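PDB 2GAS: isoflavone reductase from Medicago sativa, which catalyses the NADPH-dependent reduction of achiral isoflavones to chiral isoflavanones during the synthesis of pterocarpan phytoalexins. Local coordinates for residues Cys82-Leu87 and Phe109-Gly114; Leu115-His120 and Glu131-Ile136; Glu124-Val129 and Leu262-His267; Tyr147-Cys152 and Asn209-Ile214. One frame throughout, in Å; residues are numbered along the deposited sequence.

The contacts spread from the strand ends of a Rossmann-type sheet: to helix 126-143, to helix 259-271, and to the parallel strands 148-151 and 210-213. Interaction 1 joins the loops that leave two neighbouring strands, and its second loop runs on into interaction 2, where it meets helix 126-143. Interaction 3 uses the leading end of the same helix, and interaction 4 the strand that follows it. Centres of interactions 1 and 2, and of 1 and 4, lie about 12 Å apart; interactions 3 and 4, at about 21 Å, do not touch. Lys133 of interaction 2 reaches Glu112 O of interaction 1, so the helix bearing the probable proton acceptor is tied to the loop after strand 107-109.

Interaction 1 (Cys82-Leu87 and Phe109-Gly114); sequences CAAGRL and FPSEFG
Strands 79-82 and 107-109 run side by side, and their last rung is the bond from Cys82 N to Phe109 O, 2.8 Å long and almost straight at 173°, the donor lying nearly along the C=O axis. Beyond it the two loops stay together: the CA atoms of Ala84 and Ser111 are 4.9 Å apart, and Ser111 forms the centre of an inverse gamma turn closed by a weak bond from Glu112 N to Pro110 O. The turn presents Ser111 CA to Cys82 O at 3.2 Å, a CA-H...O contact.

The same carbonyl oxygen meets the edge of the Phe113 ring, 3.5 Å from CE1. With CG anti to its carbonyl carbon (chi1 -56°), Phe113 turns this edge toward the first loop, and CD1 packs on Ala84 CB at 4.0 Å. Val194 and Thr198 of helix 191-202, together with Ile81 and Leu150, also pack around the ring. An alanine in place of Phe113 would strip away the ring and would probably loosen the packing against Ala84 and helix 191-202.

Ser111 OG, anti to its backbone N, lies 3.5 Å from Ala84 CB and reaches a water at 2.9 Å. That water accepts from Gly85 N and donates to Leu87 O, so one molecule ties the serine to the curve of the opposite loop. Such strand-end loops line the cofactor crevice of Rossmann folds, and Ala83 lies beside Gly15 of the inferred NADP(+) site. The chemistry is therefore mixed: Cys82 O receives C-H groups from the loop 109-114, while polar linkage runs through the Cys82 N bond and the water.

Interaction 2 (Leu115-His120 and Glu131-Ile136); sequences LDVDRH and EEKASI
Two branches of Val117 carry the apolar part of this contact. CG1, anti to the carbonyl carbon, rests on Lys133 CB at 4.0 Å, the two side chains crossing at about a right angle; CG2, in the crowded position between N and C, comes within 3.8 Å of Ala134 N. Asp118 OD2 lies 3.8 Å from Ala134 CB, although the other oxygen, OD1, makes salt bridges with Arg138 and Arg137. At the other end of the loop Glu131 OE2 comes to the edge of the His120 ring, 2.9 Å from CE1, with ring and carboxylate planes 45° apart.

Val117 and Asp118 are the central residues of a type I beta turn from Asp116 to Arg119, packed against helix 126-143, with His120 just after it. Within it Asp116 OD1 accepts from Asp118 N at 3.0 Å, an Asx turn. Asp116 OD2 forms a salt bridge with Arg119 NH1, while OD1 pairs with Arg137.

A bond from His120 ND1 to Val117 O at 3.2 Å, in the ring plane but above the carbonyl plane, helps fix the ring's rotation, and Phe130 meets it edge-to-face. Val117 O has a second partner in a water at 2.7 Å. Lys133, the probable proton acceptor, passes Val117 with its chain extended beyond CG, and its NZ donates to Glu112 O and weakly to Ser111 O, which places the amine at the loop.

Interaction 3 (Glu124-Val129 and Leu262-His267); sequences EPVRQV and LLALYH
Ala264 CB is the hub of this small contact, and the conformation of Val126 decides how it is met. With chi1 at 79°, Val126 CG1 occupies the crowded position between the backbone N and the carbonyl carbon, which brings it down onto Ala264 CB at 3.7 Å. CG2, anti to N, leans instead toward the next residue of the partner helix and meets Leu265 CD1 at 4.2 Å. In Leu265 CG is anti to the backbone N (chi1 -177°), and the turn at chi2 brings CD1 to Val126 CG2.

Pro125 approaches the same methyl with its ring: CD stands 4.2 Å from Ala264 CB. The peptide bond before this proline is cis, and it bends the chain just ahead of helix 126-143; Glu124 O, at the bend, also lies 4.0 Å from that CB. Four atoms of three successive residues thus gather round one methyl and one leucine tip, and the small alanine lets the backbones approach to 5.9 Å between Val126 CA and Ala264 CA.

Glu124 bends back toward the start of the helix, chi1 and chi2 both near -60°, so that OE2 accepts from Gln128 N at 3.1 Å, the donor lying above the carboxylate plane. Tyr261 adds to the patch from the partner helix, touching Pro125, Val126 and Val129.

The segment leading into helix 126-143 thus packs against the side of helix 259-271 at an alanine, the latter helix being probably part of the smaller substrate-binding domain that follows the Rossmann domain in this reductase family.

Interaction 4 (Tyr147-Cys152 and Asn209-Ile214); sequences YTYLCC and NKAVHI
Strands 148-151 and 210-213 form a parallel beta pair, their axes 4.6 Å apart, in a sheet with strand 284-286; backbone bonds between Thr148 and Phe108 and between Leu150 and Phe113 link it to strand 107-109 and the loop after it. The ladder alternates between Tyr149, which bonds Lys210 O through N and Val212 N through O, and Cys151, which does likewise with Val212 O and Ile214 N.

Just before the strand, Tyr147 lays its ring over Asn209. Rotation about CA-CB (chi1 62°) puts CG between the backbone N and the carbonyl carbon, 4.0 Å from Asn209 CA. CD2 lies 3.7 Å from the same CA, CE2 3.4 Å from Asn209 C, and CE1 3.4 Å from Asn209 CG, the ring and the amide stacked 11° from coplanar. CZ is also close to Asn209 CA, which lies over the ring centre, and OH is nearest Asn209 O. The CA-H of Asn209 points into the Tyr147 ring face, a CH-pi contact 14° off the normal, while Tyr149 OH lies over the opposite face and is bonded to Glu141. An alanine in place of Tyr147 would remove the ring and would probably leave Asn209 and the Tyr149 hydroxyl less well packed.

Thr148 CG2 meets Val212 CG2 at 3.7 Å. At the far end one water donates to Cys152 O at 2.8 Å and to Ile214 O at 2.7 Å.

Interaction 1 (Cys82-Leu87 and Phe109-Gly114)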
# COMPACT_ATOMS: atom_id res chain seq x y z
N CYS A 82 -5.28 9.24 2.20
CA CYS A 82 -6.33 8.24 2.37
C CYS A 82 -5.65 6.88 2.44
O CYS A 82 -5.37 6.25 1.41
CB CYS A 82 -7.32 8.29 1.21
SG CYS A 82 -8.79 7.32 1.54
N ALA A 83 -5.38 6.42 3.65
CA ALA A 83 -4.72 5.14 3.86
C ALA A 83 -5.61 3.97 3.47
O ALA A 83 -6.78 3.92 3.86
CB ALA A 83 -4.28 5.01 5.32
N ALA A 84 -5.05 3.05 2.70
CA ALA A 84 -5.80 1.88 2.25
C ALA A 84 -6.26 1.04 3.44
O ALA A 84 -5.54 0.91 4.44
CB ALA A 84 -4.94 1.04 1.32
N GLY A 85 -7.46 0.49 3.33
CA GLY A 85 -8.00 -0.33 4.40
C GLY A 85 -9.51 -0.52 4.29
O GLY A 85 -10.02 -0.89 3.23
N ARG A 86 -10.21 -0.25 5.39
CA ARG A 86 -11.67 -0.39 5.46
C ARG A 86 -12.43 0.53 4.52
O ARG A 86 -13.50 0.17 4.02
CB ARG A 86 -12.15 -0.15 6.89
CG ARG A 86 -13.65 -0.31 7.08
CD ARG A 86 -14.07 0.01 8.52
NE ARG A 86 -14.15 1.45 8.77
CZ ARG A 86 -15.10 2.24 8.30
NH1 ARG A 86 -15.10 3.54 8.58
NH2 ARG A 86 -16.07 1.74 7.55
N LEU A 87 -11.90 1.73 4.31
CA LEU A 87 -12.57 2.70 3.45
C LEU A 87 -12.76 2.17 2.03
O LEU A 87 -11.86 1.54 1.47
CB LEU A 87 -11.78 4.01 3.41
CG LEU A 87 -11.55 4.69 4.77
CD1 LEU A 87 -10.65 5.91 4.58
CD2 LEU A 87 -12.89 5.09 5.38
N PHE A 109 -3.14 12.21 -1.24
CA PHE A 109 -2.67 10.85 -1.50
C PHE A 109 -3.89 9.95 -1.51
O PHE A 109 -4.45 9.65 -0.46
CB PHE A 109 -1.74 10.33 -0.39
CG PHE A 109 -0.33 10.84 -0.46
CD1 PHE A 109 -0.03 12.14 -0.09
CD2 PHE A 109 0.71 9.98 -0.82
CE1 PHE A 109 1.29 12.60 -0.08
CE2 PHE A 109 2.04 10.43 -0.81
CZ PHE A 109 2.33 11.73 -0.44
N PRO A 110 -4.34 9.51 -2.69
CA PRO A 110 -5.51 8.62 -2.67
C PRO A 110 -5.12 7.22 -2.19
O PRO A 110 -3.94 6.94 -1.98
CB PRO A 110 -5.98 8.64 -4.13
CG PRO A 110 -4.71 8.89 -4.89
CD PRO A 110 -4.03 9.94 -4.07
N SER A 111 -6.12 6.36 -2.02
CA SER A 111 -5.91 5.00 -1.54
C SER A 111 -5.25 4.10 -2.58
O SER A 111 -5.91 3.29 -3.24
CB SER A 111 -7.25 4.41 -1.08
OG SER A 111 -7.08 3.13 -0.50
N GLU A 112 -3.94 4.26 -2.73
CA GLU A 112 -3.17 3.49 -3.68
C GLU A 112 -2.50 2.38 -2.89
O GLU A 112 -3.13 1.37 -2.58
CB GLU A 112 -2.13 4.40 -4.35
CG GLU A 112 -2.75 5.44 -5.30
CD GLU A 112 -3.05 4.87 -6.67
OE1 GLU A 112 -2.39 3.88 -7.05
OE2 GLU A 112 -3.93 5.42 -7.37
N PHE A 113 -1.23 2.57 -2.55
CA PHE A 113 -0.49 1.61 -1.74
C PHE A 113 -0.45 0.18 -2.28
O PHE A 113 -0.58 -0.80 -1.54
CB PHE A 113 -1.04 1.64 -0.31
CG PHE A 113 -1.01 3.00 0.31
CD1 PHE A 113 -2.16 3.80 0.32
CD2 PHE A 113 0.18 3.54 0.79
CE1 PHE A 113 -2.12 5.11 0.80
CE2 PHE A 113 0.23 4.85 1.28
CZ PHE A 113 -0.92 5.63 1.28
N GLY A 114 -0.25 0.08 -3.59
CA GLY A 114 -0.16 -1.20 -4.26
C GLY A 114 0.62 -1.01 -5.54
O GLY A 114 1.54 -0.20 -5.59
O HOH W 1 -8.94 1.48 0.92

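Interaction 2 (Leu115-His120 and Glu131-Ile136)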
# COMPACT_ATOMS: atom_id res chain seq x y z
N LEU A 115 0.26 -1.75 -6.57
CA LEU A 115 0.96 -1.62 -7.85
C LEU A 115 0.54 -0.31 -8.51
O LEU A 115 -0.35 0.38 -8.01
CB LEU A 115 0.63 -2.79 -8.77
CG LEU A 115 -0.72 -2.76 -9.51
CD1 LEU A 115 -0.82 -3.96 -10.43
CD2 LEU A 115 -1.87 -2.75 -8.52
N ASP A 116 1.18 0.04 -9.61
CA ASP A 116 0.80 1.24 -10.34
C ASP A 116 -0.41 0.80 -11.19
O ASP A 116 -0.24 0.08 -12.17
CB ASP A 116 1.94 1.71 -11.25
CG ASP A 116 1.60 2.99 -11.99
OD1 ASP A 116 0.40 3.35 -12.00
OD2 ASP A 116 2.50 3.62 -12.57
N VAL A 117 -1.61 1.24 -10.81
CA VAL A 117 -2.81 0.83 -11.52
C VAL A 117 -2.94 1.30 -12.97
O VAL A 117 -3.86 0.90 -13.67
CB VAL A 117 -4.10 1.20 -10.74
CG1 VAL A 117 -4.11 0.47 -9.41
CG2 VAL A 117 -4.18 2.71 -10.53
N ASP A 118 -2.02 2.15 -13.41
CA ASP A 118 -2.04 2.61 -14.80
C ASP A 118 -1.06 1.76 -15.59
O ASP A 118 -0.85 1.97 -16.79
CB ASP A 118 -1.68 4.09 -14.90
CG ASP A 118 -2.86 5.00 -14.59
OD1 ASP A 118 -2.63 6.13 -14.13
OD2 ASP A 118 -4.01 4.58 -14.83
N ARG A 119 -0.45 0.79 -14.90
CA ARG A 119 0.52 -0.12 -15.50
C ARG A 119 0.29 -1.58 -15.09
O ARG A 119 1.07 -2.14 -14.30
CB ARG A 119 1.94 0.26 -15.09
CG ARG A 119 2.46 1.56 -15.67
CD ARG A 119 3.92 1.71 -15.27
NE ARG A 119 4.62 2.74 -16.02
CZ ARG A 119 4.91 3.95 -15.55
NH1 ARG A 119 4.57 4.28 -14.31
NH2 ARG A 119 5.56 4.81 -16.31
N HIS A 120 -0.75 -2.20 -15.61
CA HIS A 120 -1.01 -3.59 -15.28
C HIS A 120 -1.66 -4.33 -16.44
O HIS A 120 -2.16 -3.72 -17.38
CB HIS A 120 -1.93 -3.69 -14.05
CG HIS A 120 -3.38 -3.50 -14.36
ND1 HIS A 120 -4.03 -2.29 -14.21
CD2 HIS A 120 -4.30 -4.36 -14.85
CE1 HIS A 120 -5.29 -2.42 -14.58
NE2 HIS A 120 -5.48 -3.67 -14.98
N GLU A 131 -8.91 -1.05 -11.92
CA GLU A 131 -9.54 -0.05 -12.76
C GLU A 131 -10.34 0.96 -11.95
O GLU A 131 -10.45 2.13 -12.35
CB GLU A 131 -10.44 -0.72 -13.81
CG GLU A 131 -9.66 -1.35 -14.96
CD GLU A 131 -8.63 -0.40 -15.56
OE1 GLU A 131 -8.98 0.75 -15.89
OE2 GLU A 131 -7.46 -0.81 -15.72
N GLU A 132 -10.91 0.52 -10.83
CA GLU A 132 -11.67 1.42 -9.98
C GLU A 132 -10.72 2.47 -9.40
O GLU A 132 -11.07 3.64 -9.29
CB GLU A 132 -12.36 0.64 -8.86
CG GLU A 132 -13.03 1.51 -7.81
CD GLU A 132 -13.95 0.73 -6.90
OE1 GLU A 132 -13.59 -0.40 -6.51
OE2 GLU A 132 -15.04 1.24 -6.57
N LYS A 133 -9.51 2.04 -9.04
CA LYS A 133 -8.53 2.98 -8.51
C LYS A 133 -8.06 3.92 -9.62
O LYS A 133 -7.84 5.11 -9.39
CB LYS A 133 -7.34 2.23 -7.90
CG LYS A 133 -7.68 1.45 -6.64
CD LYS A 133 -6.41 0.98 -5.94
CE LYS A 133 -6.75 0.35 -4.60
NZ LYS A 133 -5.52 0.11 -3.78
N ALA A 134 -7.90 3.39 -10.83
CA ALA A 134 -7.48 4.22 -11.95
C ALA A 134 -8.54 5.28 -12.23
O ALA A 134 -8.21 6.42 -12.57
CB ALA A 134 -7.25 3.37 -13.19
N SER A 135 -9.81 4.91 -12.07
CA SER A 135 -10.89 5.87 -12.30
C SER A 135 -10.79 7.02 -11.32
O SER A 135 -11.05 8.18 -11.66
CB SER A 135 -12.24 5.18 -12.18
OG SER A 135 -12.48 4.36 -13.31
N ILE A 136 -10.42 6.71 -10.08
CA ILE A 136 -10.27 7.75 -9.07
C ILE A 136 -9.12 8.68 -9.45
O ILE A 136 -9.19 9.89 -9.23
CB ILE A 136 -10.05 7.12 -7.68
CG1 ILE A 136 -11.37 6.53 -7.19
CG2 ILE A 136 -9.54 8.16 -6.69
CD1 ILE A 136 -11.34 6.03 -5.80
O HOH W 2 -4.55 0.77 -16.32

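Interaction 3 (Glu124-Val129 and Leu262-His267)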
# COMPACT_ATOMS: atom_id res chain seq x y z
N GLU A 124 -9.62 -10.58 -14.34
CA GLU A 124 -10.66 -10.49 -13.33
C GLU A 124 -10.47 -11.61 -12.31
O GLU A 124 -9.88 -12.65 -12.62
CB GLU A 124 -12.05 -10.59 -13.98
CG GLU A 124 -12.36 -9.48 -14.95
CD GLU A 124 -12.46 -8.11 -14.29
OE1 GLU A 124 -12.65 -7.11 -15.02
OE2 GLU A 124 -12.36 -8.02 -13.05
N PRO A 125 -10.99 -11.44 -11.09
CA PRO A 125 -11.73 -10.27 -10.61
C PRO A 125 -10.89 -9.11 -10.07
O PRO A 125 -11.43 -8.08 -9.67
CB PRO A 125 -12.61 -10.87 -9.52
CG PRO A 125 -11.69 -11.86 -8.89
CD PRO A 125 -11.01 -12.52 -10.08
N VAL A 126 -9.56 -9.26 -10.07
CA VAL A 126 -8.74 -8.18 -9.54
C VAL A 126 -8.65 -6.99 -10.49
O VAL A 126 -8.52 -5.84 -10.06
CB VAL A 126 -7.30 -8.68 -9.17
CG1 VAL A 126 -6.44 -8.81 -10.41
CG2 VAL A 126 -6.67 -7.73 -8.16
N ARG A 127 -8.75 -7.26 -11.79
CA ARG A 127 -8.67 -6.22 -12.80
C ARG A 127 -9.63 -5.07 -12.52
O ARG A 127 -9.26 -3.90 -12.62
CB ARG A 127 -8.95 -6.79 -14.19
CG ARG A 127 -8.79 -5.79 -15.32
CD ARG A 127 -9.17 -6.41 -16.66
NE ARG A 127 -8.83 -5.54 -17.79
CZ ARG A 127 -7.59 -5.30 -18.21
NH1 ARG A 127 -6.55 -5.86 -17.60
NH2 ARG A 127 -7.39 -4.50 -19.25
N GLN A 128 -10.87 -5.40 -12.17
CA GLN A 128 -11.86 -4.36 -11.90
C GLN A 128 -11.50 -3.46 -10.72
O GLN A 128 -11.80 -2.27 -10.73
CB GLN A 128 -13.25 -4.95 -11.68
CG GLN A 128 -14.31 -3.88 -11.46
CD GLN A 128 -14.27 -2.78 -12.52
OE1 GLN A 128 -14.44 -3.06 -13.71
NE2 GLN A 128 -14.02 -1.54 -12.10
N VAL A 129 -10.86 -4.03 -9.70
CA VAL A 129 -10.46 -3.23 -8.54
C VAL A 129 -9.38 -2.24 -8.94
O VAL A 129 -9.40 -1.08 -8.51
CB VAL A 129 -9.93 -4.11 -7.40
CG1 VAL A 129 -9.49 -3.23 -6.23
CG2 VAL A 129 -11.00 -5.09 -6.95
N LEU A 262 -7.54 -13.65 -4.98
CA LEU A 262 -6.19 -13.84 -4.46
C LEU A 262 -5.25 -14.35 -5.55
O LEU A 262 -4.16 -13.81 -5.74
CB LEU A 262 -6.24 -14.84 -3.30
CG LEU A 262 -5.25 -14.68 -2.15
CD1 LEU A 262 -5.45 -13.33 -1.47
CD2 LEU A 262 -5.45 -15.81 -1.14
N LEU A 263 -5.68 -15.38 -6.27
CA LEU A 263 -4.87 -15.94 -7.35
C LEU A 263 -4.63 -14.93 -8.46
O LEU A 263 -3.55 -14.89 -9.05
CB LEU A 263 -5.53 -17.19 -7.94
CG LEU A 263 -5.07 -18.55 -7.44
CD1 LEU A 263 -5.65 -19.62 -8.35
CD2 LEU A 263 -3.54 -18.64 -7.45
N ALA A 264 -5.64 -14.12 -8.76
CA ALA A 264 -5.49 -13.11 -9.80
C ALA A 264 -4.46 -12.07 -9.36
O ALA A 264 -3.68 -11.57 -10.17
CB ALA A 264 -6.84 -12.44 -10.09
N LEU A 265 -4.47 -11.75 -8.07
CA LEU A 265 -3.51 -10.79 -7.53
C LEU A 265 -2.09 -11.35 -7.71
O LEU A 265 -1.19 -10.66 -8.19
CB LEU A 265 -3.80 -10.53 -6.05
CG LEU A 265 -2.93 -9.49 -5.34
CD1 LEU A 265 -3.03 -8.15 -6.05
CD2 LEU A 265 -3.40 -9.36 -3.90
N TYR A 266 -1.90 -12.62 -7.33
CA TYR A 266 -0.60 -13.28 -7.46
C TYR A 266 -0.19 -13.41 -8.93
O TYR A 266 0.98 -13.26 -9.27
CB TYR A 266 -0.64 -14.68 -6.84
CG TYR A 266 -0.86 -14.71 -5.35
CD1 TYR A 266 -1.44 -15.84 -4.75
CD2 TYR A 266 -0.49 -13.65 -4.53
CE1 TYR A 266 -1.64 -15.90 -3.38
CE2 TYR A 266 -0.70 -13.70 -3.14
CZ TYR A 266 -1.27 -14.83 -2.59
OH TYR A 266 -1.50 -14.91 -1.23
N HIS A 267 -1.16 -13.71 -9.79
CA HIS A 267 -0.89 -13.83 -11.22
C HIS A 267 -0.26 -12.54 -11.76
O HIS A 267 0.75 -12.56 -12.46
CB HIS A 267 -2.20 -14.13 -11.97
CG HIS A 267 -2.13 -13.91 -13.45
ND1 HIS A 267 -1.53 -14.81 -14.32
CD2 HIS A 267 -2.57 -12.89 -14.22
CE1 HIS A 267 -1.62 -14.34 -15.55
NE2 HIS A 267 -2.25 -13.18 -15.52

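Interaction 4 (Tyr147-Cys152 and Asn209-Ile214)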
# COMPACT_ATOMS: atom_id res chain seq x y z
N TYR A 147 -1.75 15.94 -6.48
CA TYR A 147 -1.68 14.56 -6.01
C TYR A 147 -0.33 13.87 -6.00
O TYR A 147 0.66 14.35 -6.55
CB TYR A 147 -2.61 13.71 -6.88
CG TYR A 147 -2.20 13.68 -8.34
CD1 TYR A 147 -2.68 14.63 -9.24
CD2 TYR A 147 -1.29 12.72 -8.82
CE1 TYR A 147 -2.28 14.62 -10.58
CE2 TYR A 147 -0.89 12.71 -10.16
CZ TYR A 147 -1.39 13.67 -11.03
OH TYR A 147 -1.02 13.67 -12.36
N THR A 148 -0.31 12.71 -5.35
CA THR A 148 0.84 11.82 -5.32
C THR A 148 0.25 10.42 -5.19
O THR A 148 -0.56 10.16 -4.29
CB THR A 148 1.81 12.07 -4.16
OG1 THR A 148 2.39 13.37 -4.29
CG2 THR A 148 2.94 11.02 -4.17
N TYR A 149 0.62 9.53 -6.10
CA TYR A 149 0.14 8.15 -6.08
C TYR A 149 1.28 7.32 -5.51
O TYR A 149 2.33 7.19 -6.14
CB TYR A 149 -0.18 7.68 -7.50
CG TYR A 149 -1.19 8.54 -8.22
CD1 TYR A 149 -1.09 8.74 -9.60
CD2 TYR A 149 -2.25 9.14 -7.54
CE1 TYR A 149 -2.03 9.52 -10.28
CE2 TYR A 149 -3.19 9.92 -8.22
CZ TYR A 149 -3.07 10.10 -9.58
OH TYR A 149 -4.01 10.86 -10.25
N LEU A 150 1.08 6.76 -4.32
CA LEU A 150 2.12 5.98 -3.66
C LEU A 150 1.98 4.51 -4.06
O LEU A 150 1.12 3.79 -3.57
CB LEU A 150 2.00 6.15 -2.14
CG LEU A 150 3.20 5.82 -1.23
CD1 LEU A 150 3.56 4.34 -1.35
CD2 LEU A 150 4.38 6.69 -1.60
N CYS A 151 2.83 4.08 -4.99
CA CYS A 151 2.80 2.71 -5.49
C CYS A 151 3.91 1.91 -4.81
O CYS A 151 5.05 1.88 -5.28
CB CYS A 151 2.98 2.73 -7.01
SG CYS A 151 1.79 3.82 -7.84
N CYS A 152 3.57 1.28 -3.69
CA CYS A 152 4.54 0.51 -2.91
C CYS A 152 4.60 -0.96 -3.24
O CYS A 152 5.36 -1.71 -2.63
CB CYS A 152 4.23 0.67 -1.42
SG CYS A 152 2.58 0.08 -0.95
N ASN A 209 1.90 15.93 -8.34
CA ASN A 209 1.27 15.31 -9.50
C ASN A 209 2.14 14.22 -10.11
O ASN A 209 2.27 14.10 -11.33
CB ASN A 209 0.92 16.37 -10.55
CG ASN A 209 -0.20 17.30 -10.11
OD1 ASN A 209 -0.59 18.21 -10.85
ND2 ASN A 209 -0.71 17.08 -8.92
N LYS A 210 2.76 13.42 -9.23
CA LYS A 210 3.63 12.33 -9.64
C LYS A 210 3.25 11.04 -8.93
O LYS A 210 2.62 11.06 -7.87
CB LYS A 210 5.08 12.64 -9.28
CG LYS A 210 5.73 13.80 -10.02
CD LYS A 210 6.39 13.33 -11.31
CE LYS A 210 7.41 14.33 -11.81
NZ LYS A 210 6.81 15.67 -12.03
N ALA A 211 3.63 9.92 -9.53
CA ALA A 211 3.42 8.61 -8.93
C ALA A 211 4.80 8.27 -8.36
O ALA A 211 5.81 8.42 -9.05
CB ALA A 211 3.02 7.58 -9.98
N VAL A 212 4.85 7.87 -7.09
CA VAL A 212 6.11 7.51 -6.44
C VAL A 212 6.14 5.99 -6.37
O VAL A 212 5.23 5.36 -5.82
CB VAL A 212 6.21 8.11 -5.03
CG1 VAL A 212 7.48 7.64 -4.33
CG2 VAL A 212 6.21 9.63 -5.12
N HIS A 213 7.19 5.39 -6.93
CA HIS A 213 7.32 3.94 -6.98
C HIS A 213 8.36 3.39 -6.02
O HIS A 213 9.49 3.87 -5.99
CB HIS A 213 7.70 3.53 -8.40
CG HIS A 213 6.82 4.13 -9.45
ND1 HIS A 213 5.68 3.51 -9.91
CD2 HIS A 213 6.86 5.34 -10.05
CE1 HIS A 213 5.06 4.31 -10.76
NE2 HIS A 213 5.75 5.43 -10.86
N ILE A 214 7.96 2.38 -5.25
CA ILE A 214 8.88 1.77 -4.31
C ILE A 214 9.35 0.42 -4.86
O ILE A 214 8.61 -0.56 -4.86
CB ILE A 214 8.21 1.52 -2.93
CG1 ILE A 214 7.50 2.78 -2.44
CG2 ILE A 214 9.25 1.06 -1.92
CD1 ILE A 214 8.41 3.91 -2.09
O HOH W 3 8.09 -2.34 -2.88